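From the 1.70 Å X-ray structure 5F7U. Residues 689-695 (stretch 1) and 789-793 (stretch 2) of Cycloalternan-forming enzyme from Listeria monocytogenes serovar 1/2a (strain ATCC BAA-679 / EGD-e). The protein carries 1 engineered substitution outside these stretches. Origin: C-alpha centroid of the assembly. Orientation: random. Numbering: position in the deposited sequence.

Stretch 1 (689-695) PTFQKYL
Stretch 2, residues 789-793: VDTLP

Residues 689-695 lie within a helix that extends beyond both ends of the stretch. Its phi/psi values cluster near -62/-44, and backbone hydrogen bonds run from K693 N to P689 O (2.9 Å), Y694 N to T690 O (3.2 Å) and L695 N to F691 O (2.8 Å). Residues 789-793 form an irregular segment: V789 (-61/-20) and D790 (-96/0) turn the chain, after which T791 (-113/136), L792 (-127/119) and P793 (-68/121) are extended. Register is set by T690 CA to D790 CA at 6.1 Å and Y694 CA to L792 CA at 9.3 Å, so both chains advance in the same sense. The contact buries 239 Å² in total.

Three hydrogen bonds converge on D790, the residue most covered. T690, K693 and Y694, the latter two three and four positions after T690, all direct CA-to-CB toward the loop. T690 (chi1 m) donates from OG1 to D790 OD1 at 2.7 Å; its short side chain suffices where the backbones are nearest. The CA-to-CB bond of D790 points sideways; chi1 m and chi2 -50° bring its accepting carboxylate to T690, and OD1 is also hydrogen-bonded elsewhere in the structure.

The carbonyl of D790 accepts two further hydrogen bonds, from K693 NZ to D790 O (2.9 Å) and from Y694 OH to D790 O (2.7 Å). K693, partly exposed, spans the gap with its long chain in rotamers t, t, p, t, while Y694 (chi1 m, chi2 -70°) extends its phenol to the same oxygen, which lies at the ring edge. Y694 OH also sits 3.0 Å from L792 N, but the angle is too poor for a hydrogen bond.

One apolar side-chain contact adds to these bonds: Y694 CE1 lies 3.8 Å from L792 CB. Tyrosine thus supplies both ring and hydroxyl. Both residues are buried, which suits nonpolar L792 (chi1 t, chi2 p); its CA-to-CB bond points toward the helix, those of T791 and P793 away.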

# COMPACT_ATOMS: atom_id res chain seq x y z
N PRO A 689 -3.60 25.71 11.80
CA PRO A 689 -4.28 24.97 12.87
C PRO A 689 -4.90 23.65 12.40
O PRO A 689 -4.91 22.68 13.18
CB PRO A 689 -5.37 25.94 13.38
CG PRO A 689 -5.42 27.05 12.38
CD PRO A 689 -4.05 27.12 11.76
N THR A 690 -5.34 23.58 11.15
CA THR A 690 -5.86 22.33 10.60
C THR A 690 -4.74 21.29 10.45
O THR A 690 -4.91 20.12 10.86
CB THR A 690 -6.62 22.57 9.28
OG1 THR A 690 -7.72 23.45 9.57
CG2 THR A 690 -7.17 21.27 8.71
N PHE A 691 -3.60 21.71 9.91
CA PHE A 691 -2.43 20.82 9.83
C PHE A 691 -2.00 20.33 11.22
O PHE A 691 -1.77 19.14 11.41
CB PHE A 691 -1.24 21.50 9.12
CG PHE A 691 -0.13 20.55 8.78
CD1 PHE A 691 0.86 20.23 9.72
CD2 PHE A 691 -0.05 19.98 7.51
CE1 PHE A 691 1.89 19.35 9.40
CE2 PHE A 691 0.96 19.10 7.18
CZ PHE A 691 1.96 18.79 8.12
N GLN A 692 -1.88 21.25 12.17
CA GLN A 692 -1.53 20.91 13.55
C GLN A 692 -2.52 19.91 14.15
O GLN A 692 -2.10 18.92 14.77
CB GLN A 692 -1.49 22.17 14.42
CG GLN A 692 -0.29 23.06 14.12
CD GLN A 692 -0.41 24.42 14.79
OE1 GLN A 692 -1.50 24.83 15.18
NE2 GLN A 692 0.72 25.12 14.94
N LYS A 693 -3.82 20.12 13.93
CA LYS A 693 -4.83 19.20 14.46
C LYS A 693 -4.52 17.78 13.99
O LYS A 693 -4.49 16.85 14.80
CB LYS A 693 -6.24 19.61 14.06
CG LYS A 693 -7.31 18.61 14.51
CD LYS A 693 -8.74 19.12 14.33
CE LYS A 693 -9.22 18.99 12.88
NZ LYS A 693 -10.70 19.11 12.76
N TYR A 694 -4.31 17.62 12.69
CA TYR A 694 -4.08 16.28 12.14
C TYR A 694 -2.72 15.69 12.51
O TYR A 694 -2.66 14.51 12.86
CB TYR A 694 -4.35 16.25 10.62
CG TYR A 694 -5.83 16.32 10.43
CD1 TYR A 694 -6.64 15.24 10.78
CD2 TYR A 694 -6.44 17.50 10.01
CE1 TYR A 694 -8.02 15.32 10.69
CE2 TYR A 694 -7.83 17.59 9.91
CZ TYR A 694 -8.61 16.50 10.26
OH TYR A 694 -9.99 16.58 10.17
N LEU A 695 -1.66 16.49 12.45
CA LEU A 695 -0.36 16.00 12.90
C LEU A 695 -0.39 15.61 14.39
O LEU A 695 0.14 14.55 14.76
CB LEU A 695 0.76 17.01 12.63
CG LEU A 695 2.15 16.60 13.15
CD1 LEU A 695 2.61 15.24 12.61
CD2 LEU A 695 3.17 17.69 12.87
N VAL A 789 -14.20 21.54 5.37
CA VAL A 789 -12.82 21.39 4.88
C VAL A 789 -11.81 20.97 5.96
O VAL A 789 -10.76 20.41 5.65
CB VAL A 789 -12.37 22.66 4.09
CG1 VAL A 789 -12.17 23.86 5.01
CG2 VAL A 789 -11.11 22.40 3.28
N ASP A 790 -12.16 21.20 7.23
CA ASP A 790 -11.28 20.87 8.34
C ASP A 790 -11.56 19.52 8.98
O ASP A 790 -10.84 19.13 9.90
CB ASP A 790 -11.39 21.97 9.40
CG ASP A 790 -11.10 23.32 8.84
OD1 ASP A 790 -10.06 23.46 8.18
OD2 ASP A 790 -11.90 24.27 9.09
N THR A 791 -12.56 18.81 8.46
CA THR A 791 -13.16 17.64 9.11
C THR A 791 -12.88 16.35 8.34
O THR A 791 -13.02 16.31 7.11
CB THR A 791 -14.68 17.87 9.25
OG1 THR A 791 -14.90 19.02 10.08
CG2 THR A 791 -15.42 16.66 9.85
N LEU A 792 -12.52 15.30 9.08
CA LEU A 792 -12.28 13.98 8.48
C LEU A 792 -13.12 12.93 9.21
O LEU A 792 -12.90 12.73 10.40
CB LEU A 792 -10.78 13.62 8.64
CG LEU A 792 -10.31 12.24 8.16
CD1 LEU A 792 -10.26 12.20 6.64
CD2 LEU A 792 -8.92 11.96 8.70
N PRO A 793 -14.05 12.24 8.52
CA PRO A 793 -14.81 11.17 9.20
C PRO A 793 -13.89 10.00 9.56
O PRO A 793 -13.26 9.44 8.68
CB PRO A 793 -15.83 10.71 8.14
CG PRO A 793 -15.83 11.80 7.10
CD PRO A 793 -14.46 12.41 7.12